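Local coordinates for protein Epf (Streptococcus pyogenes, PDB 4ES8) that acts as a cell-surface adhesin of the bacterium, attaching it to cells through an N-terminal domain that contains a carbohydrate-binding module, at residues 89-95 against 192-198; 99-105 against 186-192; 127-131 against 202-206. One frame throughout, in Å; residues are numbered along the deposited sequence. Where two conformers were deposited one is given.

Contact 1: residues 89-95 against 192-198. With ACT (acetate ion), chain E.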
ATOM      1  N   TYR A  89       7.872  20.113  19.753  1.00  7.27           N
ATOM      2  CA  TYR A  89       8.736  19.741  20.894  1.00  6.17           C
ATOM      3  C   TYR A  89       8.972  20.989  21.755  1.00 11.41           C
ATOM      4  O   TYR A  89       9.362  22.045  21.232  1.00  9.26           O
ATOM      5  CB  TYR A  89      10.070  19.161  20.418  1.00  7.04           C
ATOM      6  CG  TYR A  89       9.916  17.890  19.626  1.00  7.01           C
ATOM      7  CD1 TYR A  89       9.663  17.924  18.254  1.00  8.65           C
ATOM      8  CD2 TYR A  89       9.975  16.645  20.250  1.00  7.58           C
ATOM      9  CE1 TYR A  89       9.496  16.750  17.518  1.00  7.66           C
ATOM     10  CE2 TYR A  89       9.824  15.469  19.524  1.00  8.44           C
ATOM     11  CZ  TYR A  89       9.587  15.526  18.159  1.00  9.83           C
ATOM     12  OH  TYR A  89       9.438  14.366  17.444  1.00  8.43           O
ATOM     13  N   LYS A  90       8.669  20.895  23.052  1.00  9.79           N
ATOM     14  CA  LYS A  90       8.818  22.021  23.973  1.00  8.96           C
ATOM     15  C   LYS A  90      10.175  22.003  24.642  1.00 11.30           C
ATOM     16  O   LYS A  90      10.833  20.971  24.687  1.00 10.63           O
ATOM     17  CB  LYS A  90       7.705  21.987  25.057  1.00 10.40           C
ATOM     18  CG  LYS A  90       6.277  21.885  24.498  1.00 12.72           C
ATOM     19  CD  LYS A  90       5.805  23.165  23.822  1.00 13.29           C
ATOM     20  CE  LYS A  90       5.556  24.286  24.821  1.00 13.73           C
ATOM     21  NZ  LYS A  90       5.076  25.538  24.143  1.00 15.14           N
ATOM     22  N   THR A  91      10.568  23.133  25.263  1.00  8.34           N
ATOM     23  CA  THR A  91      11.847  23.213  25.956  1.00  7.33           C
ATOM     24  C   THR A  91      11.930  22.225  27.138  1.00 13.45           C
ATOM     25  O   THR A  91      13.038  21.889  27.544  1.00 15.98           O
ATOM     26  CB  THR A  91      12.130  24.649  26.463  1.00 12.59           C
ATOM     27  OG1 THR A  91      11.125  25.011  27.396  1.00 12.61           O
ATOM     28  CG2 THR A  91      12.180  25.670  25.349  1.00 12.78           C
ATOM     29  N   SER A  92      10.779  21.803  27.703  1.00 11.87           N
ATOM     30  CA  SER A  92      10.792  20.871  28.843  1.00 12.40           C
ATOM     31  C   SER A  92      11.062  19.417  28.402  1.00 15.35           C
ATOM     32  O   SER A  92      11.255  18.550  29.260  1.00 15.03           O
ATOM     33  CB  SER A  92       9.480  20.961  29.607  1.00 14.08           C
ATOM     34  OG  SER A  92       8.385  20.666  28.765  1.00 15.55           O
ATOM     35  N   THR A  93      11.082  19.141  27.070  1.00 10.24           N
ATOM     36  CA  THR A  93      11.377  17.804  26.536  1.00  9.32           C
ATOM     37  C   THR A  93      12.701  17.293  27.075  1.00 14.47           C
ATOM     38  O   THR A  93      13.676  18.045  27.095  1.00 13.52           O
ATOM     39  CB  THR A  93      11.486  17.884  24.984  1.00 11.23           C
ATOM     40  OG1 THR A  93      10.230  18.265  24.426  1.00 13.33           O
ATOM     41  CG2 THR A  93      11.909  16.560  24.340  1.00 14.58           C
ATOM     42  N   THR A  94      12.753  16.010  27.478  1.00 10.07           N
ATOM     43  CA  THR A  94      14.003  15.366  27.850  1.00 10.39           C
ATOM     44  C   THR A  94      14.524  14.684  26.612  1.00 14.67           C
ATOM     45  O   THR A  94      13.904  13.734  26.130  1.00 15.27           O
ATOM     46  CB  THR A  94      13.817  14.382  29.017  1.00 17.63           C
ATOM     47  OG1 THR A  94      13.316  15.093  30.151  1.00 17.63           O
ATOM     48  CG2 THR A  94      15.132  13.638  29.377  1.00 17.62           C
ATOM     49  N   ALA A  95      15.654  15.144  26.102  1.00 12.42           N
ATOM     50  CA  ALA A  95      16.198  14.599  24.877  1.00 11.63           C
ATOM     51  C   ALA A  95      17.226  13.503  25.134  1.00 14.49           C
ATOM     52  O   ALA A  95      17.890  13.542  26.179  1.00 16.65           O
ATOM     53  CB  ALA A  95      16.817  15.723  24.050  1.00 13.07           C
ATOM     54  N   SER A 192       9.650  11.695  13.956  1.00  5.89           N
ATOM     55  CA  SER A 192      10.584  12.814  14.126  1.00  5.44           C
ATOM     56  C   SER A 192      11.237  12.704  15.481  1.00  7.95           C
ATOM     57  O   SER A 192      10.750  11.977  16.356  1.00  6.30           O
ATOM     58  CB  SER A 192       9.880  14.161  13.957  1.00  7.37           C
ATOM     59  OG  SER A 192       8.820  14.353  14.879  1.00  7.76           O
ATOM     60  N   LYS A 193      12.361  13.400  15.659  1.00  6.84           N
ATOM     61  CA  LYS A 193      13.009  13.359  16.950  1.00  7.17           C
ATOM     62  C   LYS A 193      13.875  14.575  17.167  1.00  9.63           C
ATOM     63  O   LYS A 193      14.255  15.255  16.208  1.00  9.04           O
ATOM     64  CB  LYS A 193      13.811  12.059  17.127  1.00 10.16           C
ATOM     65  CG  LYS A 193      15.152  12.018  16.438  1.00 11.82           C
ATOM     66  CD  LYS A 193      15.963  10.824  16.974  1.00 15.16           C
ATOM     67  CE  LYS A 193      17.152  10.470  16.138  1.00 27.30           C
ATOM     68  NZ  LYS A 193      17.798   9.221  16.630  1.00 27.78           N
ATOM     69  N   VAL A 194      14.180  14.829  18.449  1.00  7.52           N
ATOM     70  CA  VAL A 194      15.156  15.837  18.864  1.00  7.29           C
ATOM     71  C   VAL A 194      16.270  15.082  19.575  1.00 10.94           C
ATOM     72  O   VAL A 194      15.986  14.151  20.336  1.00  9.31           O
ATOM     73  CB  VAL A 194      14.555  16.984  19.730  1.00 10.40           C
ATOM     74  CG1 VAL A 194      13.615  17.846  18.888  1.00  9.97           C
ATOM     75  CG2 VAL A 194      13.837  16.480  20.989  1.00  9.89           C
ATOM     76  N   GLU A 195      17.526  15.489  19.347  1.00  9.64           N
ATOM     77  CA  GLU A 195      18.700  14.892  19.999  1.00 10.71           C
ATOM     78  C   GLU A 195      19.125  15.691  21.197  1.00 16.41           C
ATOM     79  O   GLU A 195      19.805  15.154  22.069  1.00 16.30           O
ATOM     80  CB  GLU A 195      19.896  14.806  19.029  1.00 12.57           C
ATOM     81  CG  GLU A 195      19.647  13.928  17.823  1.00 21.87           C
ATOM     82  CD  GLU A 195      20.034  12.475  17.964  1.00 42.79           C
ATOM     83  OE1 GLU A 195      20.110  11.969  19.110  1.00 39.85           O
ATOM     84  OE2 GLU A 195      20.257  11.836  16.913  1.00 32.37           O
ATOM     85  N   LYS A 196      18.807  16.998  21.216  1.00 13.91           N
ATOM     86  CA  LYS A 196      19.197  17.832  22.335  1.00 15.11           C
ATOM     87  C   LYS A 196      17.982  18.617  22.802  1.00 14.55           C
ATOM     88  O   LYS A 196      16.996  18.736  22.076  1.00 12.75           O
ATOM     89  CB  LYS A 196      20.412  18.719  22.011  1.00 19.44           C
ATOM     90  CG  LYS A 196      20.210  19.808  20.993  1.00 34.36           C
ATOM     91  CD  LYS A 196      21.439  20.719  20.991  1.00 42.57           C
ATOM     92  CE  LYS A 196      21.587  21.459  19.691  1.00 56.18           C
ATOM     93  NZ  LYS A 196      22.941  22.052  19.530  1.00 66.58           N
ATOM     94  N   LYS A 197      18.024  19.078  24.045  1.00 11.74           N
ATOM     95  CA  LYS A 197      16.920  19.801  24.635  1.00  9.57           C
ATOM     96  C   LYS A 197      16.595  21.061  23.806  1.00 11.62           C
ATOM     97  O   LYS A 197      17.487  21.877  23.559  1.00 11.35           O
ATOM     98  CB  LYS A 197      17.257  20.166  26.082  1.00 12.04           C
ATOM     99  CG  LYS A 197      16.041  20.470  26.922  1.00 23.66           C
ATOM    100  CD  LYS A 197      16.351  20.354  28.436  1.00 30.04           C
ATOM    101  CE  LYS A 197      15.117  20.047  29.253  1.00 37.88           C
ATOM    102  NZ  LYS A 197      15.121  18.638  29.738  1.00 47.36           N
ATOM    103  N   PRO A 198      15.340  21.217  23.365  1.00  9.27           N
ATOM    104  CA  PRO A 198      14.964  22.450  22.627  1.00  8.88           C
ATOM    105  C   PRO A 198      15.142  23.716  23.462  1.00 11.56           C
ATOM    106  O   PRO A 198      14.978  23.712  24.693  1.00 10.57           O
ATOM    107  CB  PRO A 198      13.468  22.246  22.350  1.00 10.37           C
ATOM    108  CG  PRO A 198      13.289  20.733  22.375  1.00 13.28           C
ATOM    109  CD  PRO A 198      14.169  20.326  23.541  1.00 10.67           C
TER
HETATM  110  C   ACT E 503       1.588  25.349  23.166  1.00 26.59           C
HETATM  111  O   ACT E 503       1.443  25.466  24.403  1.00 27.59           O
HETATM  112  OXT ACT E 503       2.723  25.425  22.639  1.00 23.21           O
HETATM  113  CH3 ACT E 503       0.326  25.262  22.321  1.00 26.30           C
HETATM  114  O   HOH W   1      15.631  23.556  27.433  1.00 20.67           O
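Y89 and V194 pack at the closed end of this contact, where the chain leaves strand 84-89 and passes the end of strand 186-194. The tyrosine's chi1 of -62° sets CG anti to the carbonyl carbon; the ring then runs past V194 in the opposite sense, and V194 CG1 lies over one face toward the rim, 4.0 Å from the centroid, in a CH-pi contact. V194 CG2 meets T93 CG2 tip to tip at 3.9 Å. The branched valine thus serves two neighbours at once. S192 OG lies at the ring edge, in its plane, and accepts from Y89 OH at 2.6 Å; this short bond satisfies a phenol that the packing has buried, and a small serine leaves room for it. P198 packs at the other end of the tyrosine: its CG lies 4.1 Å from CB of Y89 and 3.4 Å from the carbonyl O of K90. That oxygen also accepts from both N and OG1 of T93, which ties the type I turn K90-T93 together, the hydroxyl lying in the carbonyl plane on a lone pair.

The outer side is looser and faces solvent. Here the long chain of K197 passes T91 O and T93 O, then bends at its last torsion to bring NZ 3.1 Å from T93 O, well above the carbonyl plane. A water bridges T91 O and P198 O, and K90 turns away to hold an acetate, probably from the crystallisation liquor, as well as D201. Lysine suits such a rim, its chain lying along the backbone while its charged end lies at the exposed border. I127 of strand 127-135 touches both Y89 and V194, while L202 of strand 202-213 pairs with the backbone of Y89 and packs on V194.

Contact 2: residues 99-105 against 186-192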
ATOM      1  N   VAL A  99       8.541  11.645  18.614  1.00  6.09           N
ATOM      2  CA  VAL A  99       7.087  11.522  18.416  1.00  6.44           C
ATOM      3  C   VAL A  99       6.878  10.871  17.043  1.00  9.20           C
ATOM      4  O   VAL A  99       7.539  11.251  16.072  1.00  9.07           O
ATOM      5  CB  VAL A  99       6.362  12.891  18.508  1.00  9.26           C
ATOM      6  CG1 VAL A  99       4.898  12.778  18.086  1.00  9.48           C
ATOM      7  CG2 VAL A  99       6.477  13.474  19.913  1.00  9.43           C
ATOM      8  N   ALA A 100       5.947   9.916  16.948  1.00  6.59           N
ATOM      9  CA  ALA A 100       5.631   9.291  15.668  1.00  6.69           C
ATOM     10  C   ALA A 100       4.144   9.286  15.473  1.00  7.96           C
ATOM     11  O   ALA A 100       3.391   9.071  16.437  1.00  8.33           O
ATOM     12  CB  ALA A 100       6.163   7.874  15.611  1.00  7.90           C
ATOM     13  N   PHE A 101       3.723   9.461  14.224  1.00  4.39           N
ATOM     14  CA  PHE A 101       2.324   9.328  13.847  1.00  3.47           C
ATOM     15  C   PHE A 101       2.124   8.125  12.940  1.00  6.97           C
ATOM     16  O   PHE A 101       3.012   7.776  12.158  1.00  6.80           O
ATOM     17  CB  PHE A 101       1.846  10.584  13.102  1.00  4.66           C
ATOM     18  CG  PHE A 101       2.033  11.839  13.921  1.00  6.14           C
ATOM     19  CD1 PHE A 101       1.345  12.020  15.114  1.00  8.48           C
ATOM     20  CD2 PHE A 101       2.875  12.857  13.481  1.00  7.26           C
ATOM     21  CE1 PHE A 101       1.530  13.173  15.879  1.00  8.47           C
ATOM     22  CE2 PHE A 101       3.050  14.008  14.238  1.00  9.17           C
ATOM     23  CZ  PHE A 101       2.360  14.173  15.424  1.00  7.75           C
ATOM     24  N   LYS A 102       0.943   7.506  13.004  1.00  5.36           N
ATOM     25  CA  LYS A 102       0.580   6.481  12.043  1.00  4.80           C
ATOM     26  C   LYS A 102      -0.637   6.971  11.303  1.00  7.79           C
ATOM     27  O   LYS A 102      -1.680   7.241  11.925  1.00  8.01           O
ATOM     28  CB  LYS A 102       0.310   5.111  12.711  1.00  7.99           C
ATOM     29  CG  LYS A 102       1.592   4.347  12.999  1.00  7.18           C
ATOM     30  CD  LYS A 102       1.280   2.924  13.501  1.00  8.00           C
ATOM     31  CE  LYS A 102       2.468   2.025  13.346  1.00  8.74           C
ATOM     32  NZ  LYS A 102       2.112   0.590  13.641  1.00  7.84           N
ATOM     33  N   VAL A 103      -0.508   7.126   9.990  1.00  6.40           N
ATOM     34  CA  VAL A 103      -1.643   7.495   9.133  1.00  5.88           C
ATOM     35  C   VAL A 103      -2.039   6.236   8.393  1.00  8.42           C
ATOM     36  O   VAL A 103      -1.237   5.633   7.656  1.00  7.29           O
ATOM     37  CB  VAL A 103      -1.322   8.660   8.198  1.00  8.96           C
ATOM     38  CG1 VAL A 103      -2.544   8.961   7.333  1.00 10.56           C
ATOM     39  CG2 VAL A 103      -0.953   9.899   9.007  1.00  8.45           C
ATOM     40  N   ASN A 104      -3.251   5.760   8.692  1.00  6.77           N
ATOM     41  CA  ASN A 104      -3.707   4.480   8.188  1.00  5.93           C
ATOM     42  C   ASN A 104      -4.121   4.481   6.723  1.00  8.24           C
ATOM     43  O   ASN A 104      -4.526   5.513   6.181  1.00  8.16           O
ATOM     44  CB  ASN A 104      -4.896   3.980   9.005  1.00  5.95           C
ATOM     45  CG  ASN A 104      -4.501   3.377  10.333  1.00 12.77           C
ATOM     46  OD1 ASN A 104      -3.317   3.271  10.689  1.00  9.80           O
ATOM     47  ND2 ASN A 104      -5.505   2.987  11.115  1.00 10.65           N
ATOM     48  N   THR A 105      -3.975   3.325   6.096  1.00  5.53           N
ATOM     49  CA  THR A 105      -4.509   3.067   4.767  1.00  6.13           C
ATOM     50  C   THR A 105      -5.793   2.257   4.900  1.00  9.37           C
ATOM     51  O   THR A 105      -6.076   1.677   5.968  1.00 10.48           O
ATOM     52  CB  THR A 105      -3.505   2.266   3.892  1.00  8.16           C
ATOM     53  OG1 THR A 105      -3.476   0.900   4.341  1.00  8.45           O
ATOM     54  CG2 THR A 105      -2.072   2.858   3.935  1.00  8.25           C
ATOM     55  N   MET A 186      -2.614  -0.927   6.589  1.00  6.91           N
ATOM     56  CA  MET A 186      -1.274  -0.644   7.095  0.50  6.40           C
ATOM     57  C   MET A 186      -1.187   0.832   7.430  1.00  9.28           C
ATOM     58  O   MET A 186      -2.213   1.508   7.448  1.00  8.17           O
ATOM     59  CB  MET A 186      -0.212  -1.055   6.068  0.50  7.91           C
ATOM     60  CG  MET A 186      -0.095  -2.567   5.927  0.50  9.72           C
ATOM     61  SD  MET A 186       1.216  -3.059   4.812  0.50 10.63           S
ATOM     62  CE  MET A 186       2.515  -2.569   5.647  0.50  9.48           C
ATOM     63  N   SER A 187       0.001   1.329   7.747  1.00  6.77           N
ATOM     64  CA  SER A 187       0.137   2.754   8.008  1.00  6.84           C
ATOM     65  C   SER A 187       1.432   3.277   7.411  1.00  8.85           C
ATOM     66  O   SER A 187       2.417   2.541   7.242  1.00  7.51           O
ATOM     67  CB  SER A 187       0.103   3.067   9.510  1.00  9.34           C
ATOM     68  OG  SER A 187       1.219   2.532  10.203  1.00  8.13           O
ATOM     69  N   LEU A 188       1.404   4.556   7.092  1.00  6.99           N
ATOM     70  CA  LEU A 188       2.593   5.346   6.855  1.00  5.99           C
ATOM     71  C   LEU A 188       2.996   5.857   8.224  1.00  8.86           C
ATOM     72  O   LEU A 188       2.169   6.490   8.903  1.00  7.96           O
ATOM     73  CB  LEU A 188       2.347   6.507   5.868  1.00  6.59           C
ATOM     74  CG  LEU A 188       3.506   7.527   5.768  1.00 10.31           C
ATOM     75  CD1 LEU A 188       4.788   6.898   5.180  1.00  9.77           C
ATOM     76  CD2 LEU A 188       3.123   8.697   4.884  1.00 11.33           C
ATOM     77  N   VAL A 189       4.222   5.561   8.658  1.00  5.79           N
ATOM     78  CA  VAL A 189       4.727   6.022   9.948  1.00  4.80           C
ATOM     79  C   VAL A 189       5.587   7.255   9.729  1.00  8.60           C
ATOM     80  O   VAL A 189       6.579   7.202   8.994  1.00  7.53           O
ATOM     81  CB  VAL A 189       5.504   4.924  10.724  1.00  7.03           C
ATOM     82  CG1 VAL A 189       5.641   5.336  12.198  1.00  6.64           C
ATOM     83  CG2 VAL A 189       4.781   3.585  10.617  1.00  6.98           C
ATOM     84  N   LEU A 190       5.169   8.367  10.334  1.00  6.45           N
ATOM     85  CA  LEU A 190       5.857   9.666  10.184  1.00  6.42           C
ATOM     86  C   LEU A 190       6.574   9.963  11.485  1.00  9.39           C
ATOM     87  O   LEU A 190       5.918  10.295  12.488  1.00  8.03           O
ATOM     88  CB  LEU A 190       4.833  10.754   9.863  1.00  6.48           C
ATOM     89  CG  LEU A 190       4.122  10.551   8.515  1.00  8.65           C
ATOM     90  CD1 LEU A 190       2.898  11.416   8.430  1.00  9.62           C
ATOM     91  CD2 LEU A 190       5.064  10.826   7.333  1.00 11.17           C
ATOM     92  N   LEU A 191       7.901   9.752  11.511  1.00  6.90           N
ATOM     93  CA  LEU A 191       8.667   9.876  12.740  1.00  6.35           C
ATOM     94  C   LEU A 191       9.536  11.090  12.766  1.00  8.46           C
ATOM     95  O   LEU A 191      10.125  11.465  11.752  1.00  8.16           O
ATOM     96  CB  LEU A 191       9.573   8.633  12.972  1.00  6.24           C
ATOM     97  CG  LEU A 191       8.872   7.275  12.863  1.00  9.15           C
ATOM     98  CD1 LEU A 191       9.119   6.655  11.500  1.00  9.17           C
ATOM     99  CD2 LEU A 191       9.373   6.321  13.942  1.00 11.06           C
ATOM    100  N   SER A 192       9.650  11.695  13.956  1.00  5.89           N
ATOM    101  CA  SER A 192      10.584  12.814  14.126  1.00  5.44           C
ATOM    102  C   SER A 192      11.237  12.704  15.481  1.00  7.95           C
ATOM    103  O   SER A 192      10.750  11.977  16.356  1.00  6.30           O
ATOM    104  CB  SER A 192       9.880  14.161  13.957  1.00  7.37           C
ATOM    105  OG  SER A 192       8.820  14.353  14.879  1.00  7.76           O
TER
HETATM  106  O   HOH W   2       6.545  12.892  14.008  1.00  9.33           O
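K102 and V189 face each other as a non-hydrogen-bonded pair, and their side chains lie side by side, pointing the same way. The lysine is extended beyond CG, and its methylene chain is flanked by CG2 of V189, 3.9 Å from CE, and by the hydroxyl of S187, whose OG is 3.3 Å from CD. K102 NZ and S187 OG both bond to the carbonyl O of S135, in the adjoining strand 127-135; lysine offers apolar length as well as charge. Further along this face the small A100 lies beside its cross-strand partner, CB 3.9 Å from L191 CG.

The segments 99-105 and 186-192, parts of strands 97-105 and 186-194, run antiparallel at 151° in one of the two large sheets of the N-terminal domain's beta sandwich, a form common among carbohydrate-binding modules. F101, V103, L188 and L190 point to the opposite face, into the sandwich, where I85 meets F101 and L190, F206 meets L190, and L209 meets L188. V103 and L190 cross at an angle, CG2 to CD1 at 4.2 Å, while the ring of F101 also packs on A87, passing L190 O obliquely.

The backbone ladder is regular, with F101 N to L190 O and L190 N to F101 O both 2.9 Å. V99 N bonds weakly to S192 O and also to Y89 OH, which in turn bonds to S192 OG; a water joins V99 O, L190 O and S192 OG. At the other end T105 OG1 (chi1 74°) accepts from M186 N at 3.0 Å.

Contact 3: residues 127-131 against 202-206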
ATOM      1  N   ILE A 127      15.271  19.142  14.470  1.00  7.05           N
ATOM      2  CA  ILE A 127      14.419  17.959  14.276  1.00  5.83           C
ATOM      3  C   ILE A 127      14.954  17.118  13.121  1.00  8.40           C
ATOM      4  O   ILE A 127      15.310  17.654  12.048  1.00  8.84           O
ATOM      5  CB  ILE A 127      12.935  18.352  14.024  1.00  7.58           C
ATOM      6  CG1 ILE A 127      12.320  19.079  15.264  1.00  8.03           C
ATOM      7  CG2 ILE A 127      12.101  17.122  13.608  1.00  7.72           C
ATOM      8  CD1 ILE A 127      10.875  19.494  15.087  1.00  9.06           C
ATOM      9  N   THR A 128      15.016  15.784  13.336  1.00  7.12           N
ATOM     10  CA  THR A 128      15.370  14.854  12.266  1.00  6.18           C
ATOM     11  C   THR A 128      14.146  13.967  12.062  1.00  8.06           C
ATOM     12  O   THR A 128      13.285  13.861  12.950  1.00  8.01           O
ATOM     13  CB  THR A 128      16.673  14.110  12.533  1.00 11.66           C
ATOM     14  OG1 THR A 128      16.604  13.506  13.831  1.00  9.31           O
ATOM     15  CG2 THR A 128      17.905  15.052  12.465  1.00  9.26           C
ATOM     16  N   VAL A 129      13.997  13.446  10.849  1.00  6.27           N
ATOM     17  CA  VAL A 129      12.781  12.771  10.427  1.00  5.45           C
ATOM     18  C   VAL A 129      13.080  11.428   9.789  1.00  7.52           C
ATOM     19  O   VAL A 129      14.083  11.265   9.076  1.00  7.38           O
ATOM     20  CB  VAL A 129      12.088  13.744   9.392  1.00  8.39           C
ATOM     21  CG1 VAL A 129      10.885  13.110   8.687  1.00  9.02           C
ATOM     22  CG2 VAL A 129      11.680  15.064  10.056  1.00  8.53           C
ATOM     23  N   ASP A 130      12.150  10.487   9.986  1.00  5.21           N
ATOM     24  CA  ASP A 130      12.204   9.170   9.343  1.00  5.38           C
ATOM     25  C   ASP A 130      10.811   8.845   8.811  1.00  8.79           C
ATOM     26  O   ASP A 130       9.812   9.350   9.346  1.00  7.42           O
ATOM     27  CB  ASP A 130      12.691   8.072  10.318  1.00  6.79           C
ATOM     28  CG  ASP A 130      13.068   6.737   9.659  1.00  9.38           C
ATOM     29  OD1 ASP A 130      13.178   6.688   8.402  1.00  8.75           O
ATOM     30  OD2 ASP A 130      13.220   5.737  10.392  1.00 11.69           O
ATOM     31  N   TYR A 131      10.755   8.028   7.765  1.00  6.20           N
ATOM     32  CA  TYR A 131       9.496   7.557   7.153  1.00  6.78           C
ATOM     33  C   TYR A 131       9.547   6.042   7.103  1.00  9.83           C
ATOM     34  O   TYR A 131      10.507   5.483   6.567  1.00  9.50           O
ATOM     35  CB  TYR A 131       9.289   8.087   5.727  1.00  7.18           C
ATOM     36  CG  TYR A 131       9.524   9.569   5.504  1.00  6.12           C
ATOM     37  CD1 TYR A 131       8.909  10.528   6.313  1.00  6.94           C
ATOM     38  CD2 TYR A 131      10.265  10.017   4.414  1.00  6.38           C
ATOM     39  CE1 TYR A 131       9.061  11.893   6.056  1.00  7.21           C
ATOM     40  CE2 TYR A 131      10.421  11.371   4.150  1.00  7.51           C
ATOM     41  CZ  TYR A 131       9.823  12.309   4.979  1.00  9.59           C
ATOM     42  OH  TYR A 131       9.999  13.647   4.728  1.00  7.90           O
ATOM     43  N   LEU A 202       9.742  23.651  18.772  1.00  7.37           N
ATOM     44  CA  LEU A 202      10.248  23.117  17.505  1.00  6.21           C
ATOM     45  C   LEU A 202       9.124  22.355  16.822  1.00  8.36           C
ATOM     46  O   LEU A 202       8.689  21.320  17.347  1.00  7.69           O
ATOM     47  CB  LEU A 202      11.464  22.195  17.730  1.00  6.18           C
ATOM     48  CG  LEU A 202      12.656  22.785  18.495  1.00  8.95           C
ATOM     49  CD1 LEU A 202      13.807  21.787  18.513  1.00  7.32           C
ATOM     50  CD2 LEU A 202      13.140  24.147  17.883  1.00  9.90           C
ATOM     51  N   ASP A 203       8.670  22.837  15.646  1.00  6.83           N
ATOM     52  CA  ASP A 203       7.564  22.207  14.941  1.00  5.42           C
ATOM     53  C   ASP A 203       7.957  21.449  13.688  1.00  8.02           C
ATOM     54  O   ASP A 203       8.851  21.858  12.969  1.00  7.82           O
ATOM     55  CB  ASP A 203       6.519  23.254  14.527  1.00  5.35           C
ATOM     56  CG  ASP A 203       5.881  24.008  15.671  1.00  8.82           C
ATOM     57  OD1 ASP A 203       6.067  23.589  16.836  1.00 10.04           O
ATOM     58  OD2 ASP A 203       5.194  25.017  15.399  1.00 14.36           O
ATOM     59  N   VAL A 204       7.239  20.354  13.409  1.00  7.03           N
ATOM     60  CA  VAL A 204       7.435  19.554  12.189  1.00  6.03           C
ATOM     61  C   VAL A 204       6.048  19.211  11.671  1.00  8.07           C
ATOM     62  O   VAL A 204       5.193  18.815  12.470  1.00  6.63           O
ATOM     63  CB  VAL A 204       8.358  18.315  12.382  1.00  8.22           C
ATOM     64  CG1 VAL A 204       7.854  17.370  13.495  1.00  8.38           C
ATOM     65  CG2 VAL A 204       8.553  17.566  11.054  1.00  8.24           C
ATOM     66  N   GLU A 205       5.816  19.374  10.363  1.00  6.26           N
ATOM     67  CA  GLU A 205       4.501  19.148   9.769  0.50  5.71           C
ATOM     68  C   GLU A 205       4.584  18.264   8.533  1.00  8.53           C
ATOM     69  O   GLU A 205       5.523  18.402   7.744  1.00  8.74           O
ATOM     70  CB  GLU A 205       3.879  20.510   9.391  0.50  6.49           C
ATOM     71  CG  GLU A 205       2.491  20.443   8.777  0.50  9.12           C
ATOM     72  CD  GLU A 205       2.040  21.785   8.249  0.50 19.53           C
ATOM     73  OE1 GLU A 205       2.522  22.183   7.164  0.50 12.30           O
ATOM     74  OE2 GLU A 205       1.212  22.443   8.921  0.50 16.92           O
ATOM     75  N   PHE A 206       3.571  17.402   8.356  1.00  5.62           N
ATOM     76  CA  PHE A 206       3.422  16.526   7.203  1.00  5.49           C
ATOM     77  C   PHE A 206       2.036  16.726   6.646  1.00  8.31           C
ATOM     78  O   PHE A 206       1.099  16.897   7.437  1.00  7.90           O
ATOM     79  CB  PHE A 206       3.600  15.048   7.603  1.00  7.10           C
ATOM     80  CG  PHE A 206       4.747  14.810   8.553  1.00  7.88           C
ATOM     81  CD1 PHE A 206       6.029  14.555   8.069  1.00  9.04           C
ATOM     82  CD2 PHE A 206       4.539  14.823   9.937  1.00  7.02           C
ATOM     83  CE1 PHE A 206       7.085  14.298   8.953  1.00  8.07           C
ATOM     84  CE2 PHE A 206       5.596  14.550  10.824  1.00  7.66           C
ATOM     85  CZ  PHE A 206       6.862  14.280  10.324  1.00  6.87           C
TER
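Two sheets of the N-terminal domain meet face to face here, strand 127-135 from one and strand 202-213 from the other, so this is core packing between layers. I127 reaches across with CD1: its chain is fully extended (chi2 180°), and CD1 lands beside the L202-V204 backbone, 3.6 Å from L202 O and 3.8 Å from L202 CB. The unbranched end of isoleucine can slip past L202 in this way, while its CG2 branch lies 4.1 Å from V204 CB.

The short segments run 8.6 Å apart at closest approach and are turned by 25°, a separation bridged by side-chain packing, without pairing of the two backbones, as between the layers of a beta sandwich. Inward-facing residues alternate along each strand, I127 and V129 on one side, L202, V204 and F206 on the other. V129 spreads its two methyls over two partners: CG2 crosses V204 CG2 at 4.1 Å, and CG1 meets the edge of the F206 ring in its plane, 4.0 Å from CE1. F206 CE1 in turn lies near the plane of the Y131 ring, at its edge.

Tyrosine suits this apolar border: the Y131 ring packs while its hydroxyl bonds to Q120 of strand 113-123, and R169 makes a cation-pi contact with the ring. D203, pointing away from the interface, forms a salt bridge with R88.

Strand 186-194 runs through contacts 1 and 2, which share S192 and have centres 20 Å apart; contact 2 is nested within the loop that contact 1 closes, and Y89 OH lies 3.1 Å from V99 N, a probable hydrogen bond between them. Contact 3 uses the sheet neighbour 127-135 and the next strand in the chain, 202-213; its centre is 12 Å from each of the others. Probable backbone bonds link it to contact 1 (Y89 N to L202 O, 2.8 Å) and to contact 2 (D130 N to L191 O, 2.9 Å). The bound sodium ion is about 10 Å from the Y131 side chain of contact 3 and about 13 Å from that of L188 in contact 2.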